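Succinate-semialdehyde dehydrogenase (Synechococcus sp., PDB 4ITA) probably oxidises succinic semialdehyde to succinate, passing hydride to a nicotinamide cofactor, as an NADP-binding member of the aldehyde dehydrogenase family. Local coordinates at residues Q194-P199 with S218-E223. Numbering follows the deposited sequence.
Sequences QVIKDP and SLAGQE. With EDO (1,2-ethanediol), chain N; EDO (1,2-ethanediol), chain P.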
ATOM      1  N   GLN A 194     -16.214  -2.038  13.151  1.00  6.39           N
ATOM      2  CA  GLN A 194     -15.731  -2.764  14.327  1.00  6.78           C
ATOM      3  C   GLN A 194     -14.534  -3.645  13.983  1.00  6.67           C
ATOM      4  O   GLN A 194     -13.554  -3.710  14.727  1.00  6.71           O
ATOM      5  CB  GLN A 194     -16.834  -3.645  14.915  1.00  6.73           C
ATOM      6  CG  GLN A 194     -16.353  -4.500  16.084  1.00  8.11           C
ATOM      7  CD  GLN A 194     -17.383  -5.498  16.556  1.00  7.82           C
ATOM      8  OE1 GLN A 194     -18.539  -5.455  16.145  1.00  9.25           O
ATOM      9  NE2 GLN A 194     -16.960  -6.420  17.413  1.00  8.51           N
ATOM     10  N   VAL A 195     -14.612  -4.321  12.842  1.00  6.24           N
ATOM     11  CA  VAL A 195     -13.542  -5.219  12.430  1.00  6.63           C
ATOM     12  C   VAL A 195     -12.253  -4.438  12.139  1.00  6.73           C
ATOM     13  O   VAL A 195     -11.184  -4.779  12.644  1.00  6.77           O
ATOM     14  CB  VAL A 195     -13.965  -6.073  11.237  1.00  5.57           C
ATOM     15  CG1 VAL A 195     -12.871  -7.078  10.909  1.00  7.49           C
ATOM     16  CG2 VAL A 195     -15.255  -6.816  11.557  1.00  7.99           C
ATOM     17  N   ILE A 196     -12.358  -3.377  11.347  1.00  6.37           N
ATOM     18  CA  ILE A 196     -11.184  -2.559  11.027  1.00  7.86           C
ATOM     19  C   ILE A 196     -10.530  -1.962  12.276  1.00  7.25           C
ATOM     20  O   ILE A 196      -9.298  -1.852  12.356  1.00  8.10           O
ATOM     21  CB  ILE A 196     -11.554  -1.413  10.057  1.00  9.46           C
ATOM     22  CG1 ILE A 196     -12.048  -1.975   8.726  1.00 10.58           C
ATOM     23  CG2 ILE A 196     -10.368  -0.458   9.849  1.00 12.91           C
ATOM     24  CD1 ILE A 196     -12.702  -0.943   7.837  1.00 12.47           C
ATOM     25  N   LYS A 197     -11.354  -1.583  13.252  1.00  6.18           N
ATOM     26  CA  LYS A 197     -10.845  -0.953  14.469  1.00  8.19           C
ATOM     27  C   LYS A 197     -10.327  -1.947  15.501  1.00  7.16           C
ATOM     28  O   LYS A 197      -9.723  -1.544  16.500  1.00  8.54           O
ATOM     29  CB  LYS A 197     -11.919  -0.067  15.113  1.00  7.31           C
ATOM     30  CG  LYS A 197     -12.120   1.243  14.375  1.00  9.46           C
ATOM     31  CD  LYS A 197     -13.148   2.124  15.058  1.00 12.57           C
ATOM     32  CE  LYS A 197     -13.112   3.527  14.486  1.00 15.88           C
ATOM     33  NZ  LYS A 197     -14.173   4.382  15.087  1.00 18.68           N
ATOM     34  N   ASP A 198     -10.549  -3.241  15.281  1.00  6.95           N
ATOM     35  CA  ASP A 198     -10.100  -4.231  16.255  1.00  8.13           C
ATOM     36  C   ASP A 198      -8.581  -4.339  16.198  1.00  8.54           C
ATOM     37  O   ASP A 198      -8.011  -4.467  15.120  1.00  7.65           O
ATOM     38  CB  ASP A 198     -10.735  -5.586  15.979  1.00  7.61           C
ATOM     39  CG  ASP A 198     -10.449  -6.584  17.082  1.00 10.17           C
ATOM     40  OD1 ASP A 198      -9.354  -7.181  17.081  1.00  9.72           O
ATOM     41  OD2 ASP A 198     -11.317  -6.750  17.964  1.00 11.39           O
ATOM     42  N   PRO A 199      -7.914  -4.290  17.363  1.00  8.30           N
ATOM     43  CA  PRO A 199      -6.445  -4.275  17.349  1.00  9.32           C
ATOM     44  C   PRO A 199      -5.813  -5.538  16.764  1.00  8.30           C
ATOM     45  O   PRO A 199      -4.665  -5.488  16.322  1.00  9.72           O
ATOM     46  CB  PRO A 199      -6.075  -4.131  18.830  1.00 12.20           C
ATOM     47  CG  PRO A 199      -7.308  -4.502  19.587  1.00 17.39           C
ATOM     48  CD  PRO A 199      -8.460  -4.110  18.718  1.00 10.90           C
ATOM     49  N   SER A 218     -10.467   4.860   4.451  1.00  7.35           N
ATOM     50  CA  SER A 218     -10.366   5.983   5.386  1.00  8.19           C
ATOM     51  C   SER A 218     -10.290   5.481   6.826  1.00  7.72           C
ATOM     52  O   SER A 218      -9.469   5.964   7.617  1.00  8.85           O
ATOM     53  CB  SER A 218     -11.501   6.995   5.182  1.00  9.69           C
ATOM     54  OG  SER A 218     -12.773   6.433   5.441  1.00 12.20           O
ATOM     55  N   LEU A 219     -11.108   4.482   7.154  1.00  7.50           N
ATOM     56  CA  LEU A 219     -11.089   3.883   8.491  1.00  7.66           C
ATOM     57  C   LEU A 219      -9.765   3.185   8.779  1.00  8.09           C
ATOM     58  O   LEU A 219      -9.191   3.348   9.862  1.00  8.56           O
ATOM     59  CB  LEU A 219     -12.255   2.898   8.671  1.00  9.66           C
ATOM     60  CG  LEU A 219     -13.664   3.500   8.786  1.00 10.13           C
ATOM     61  CD1 LEU A 219     -14.713   2.400   8.683  1.00 12.14           C
ATOM     62  CD2 LEU A 219     -13.841   4.297  10.077  1.00 13.23           C
ATOM     63  N   ALA A 220      -9.275   2.404   7.817  1.00  7.72           N
ATOM     64  CA  ALA A 220      -8.003   1.707   7.982  1.00  7.71           C
ATOM     65  C   ALA A 220      -6.849   2.693   8.119  1.00  7.45           C
ATOM     66  O   ALA A 220      -5.928   2.477   8.913  1.00  7.97           O
ATOM     67  CB  ALA A 220      -7.761   0.765   6.819  1.00  8.76           C
ATOM     68  N   GLY A 221      -6.901   3.782   7.356  1.00  7.89           N
ATOM     69  CA  GLY A 221      -5.877   4.809   7.442  1.00  9.09           C
ATOM     70  C   GLY A 221      -5.786   5.414   8.829  1.00  7.12           C
ATOM     71  O   GLY A 221      -4.689   5.598   9.363  1.00  8.59           O
ATOM     72  N   GLN A 222      -6.939   5.696   9.432  1.00  8.88           N
ATOM     73  CA  GLN A 222      -6.973   6.215  10.793  1.00  9.73           C
ATOM     74  C   GLN A 222      -6.313   5.250  11.778  1.00  9.97           C
ATOM     75  O   GLN A 222      -5.702   5.676  12.763  1.00 10.53           O
ATOM     76  CB  GLN A 222      -8.411   6.488  11.216  1.00  9.90           C
ATOM     77  CG  GLN A 222      -8.557   7.002  12.638  1.00 11.72           C
ATOM     78  CD  GLN A 222      -7.904   8.359  12.849  1.00 13.68           C
ATOM     79  OE1 GLN A 222      -7.898   9.197  11.951  1.00 15.35           O
ATOM     80  NE2 GLN A 222      -7.360   8.580  14.043  1.00 17.38           N
ATOM     81  N   GLU A 223      -6.424   3.949  11.501  1.00  8.59           N
ATOM     82  CA  GLU A 223      -5.858   2.919  12.368  1.00  8.73           C
ATOM     83  C   GLU A 223      -4.446   2.482  11.976  1.00  7.70           C
ATOM     84  O   GLU A 223      -3.917   1.529  12.551  1.00  9.84           O
ATOM     85  CB  GLU A 223      -6.779   1.693  12.395  1.00  9.85           C
ATOM     86  CG  GLU A 223      -8.218   1.999  12.796  1.00  9.08           C
ATOM     87  CD  GLU A 223      -8.318   2.625  14.167  1.00 11.28           C
ATOM     88  OE1 GLU A 223      -7.639   2.136  15.088  1.00 15.49           O
ATOM     89  OE2 GLU A 223      -9.068   3.610  14.320  1.00 13.25           O
TER
HETATM   90  C1  EDO N 512     -20.310  -2.191  17.002  1.00 15.16           C
HETATM   91  O1  EDO N 512     -19.138  -2.667  17.663  1.00 26.79           O
HETATM   92  C2  EDO N 512     -20.095  -0.728  16.634  1.00 15.09           C
HETATM   93  O2  EDO N 512     -19.023  -0.569  15.687  1.00 14.33           O
HETATM   94  C1  EDO P 514      -6.491  11.413  16.385  1.00 20.45           C
HETATM   95  O1  EDO P 514      -5.701  10.732  15.401  1.00 18.03           O
HETATM   96  C2  EDO P 514      -5.597  12.354  17.181  1.00 21.41           C
HETATM   97  O2  EDO P 514      -4.660  11.578  17.936  1.00 26.15           O
HETATM   98  O   HOH W   1      -7.069  -1.042  15.788  1.00 13.17           O
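In Ile196, chi1 of -63° puts CG2 anti to the backbone N, against Ala220, and chi2 of 168° carries CD1 to Leu219. This is helix-to-helix packing in the Rossmann-like cofactor domain of an aldehyde dehydrogenase, between the ends of helices 192-197 and 210-222, with the side chain of Leu219 about 6 Å from the bound NADPH. CG2 of Ile196 lies against the backbone, 3.7 Å from the N of Ala220, while its CD1 reaches CB of Leu219 at 4.0 Å; the two larger side chains cross at about a right angle. Leu127 of strand 115-129 also touches Ile196.

Farther out, just past its helix, Glu223 is bent at chi2 (-59°), and its OE2 lies 3.9 Å from CG of Lys197. NZ of Lys197 stays 5.2 Å from OE2 of Glu223, where any attraction is probably modest; NZ forms a salt bridge with Glu193, and OE1 of Glu223 one with Arg432 of the second subunit.

On the same helix as Ile196, Gln194, its chain extended beyond CG, gives NE2 to the O of Pro24 and accepts at OE1 a weak bond from an ethanediol, probably from the crystallisation liquor. An alanine here would probably leave that Pro24 oxygen without this amide donor. Across the contact, a water donates to the O of Lys197 at 2.8 Å and, weakly, to OE1 of Glu223 at 3.3 Å.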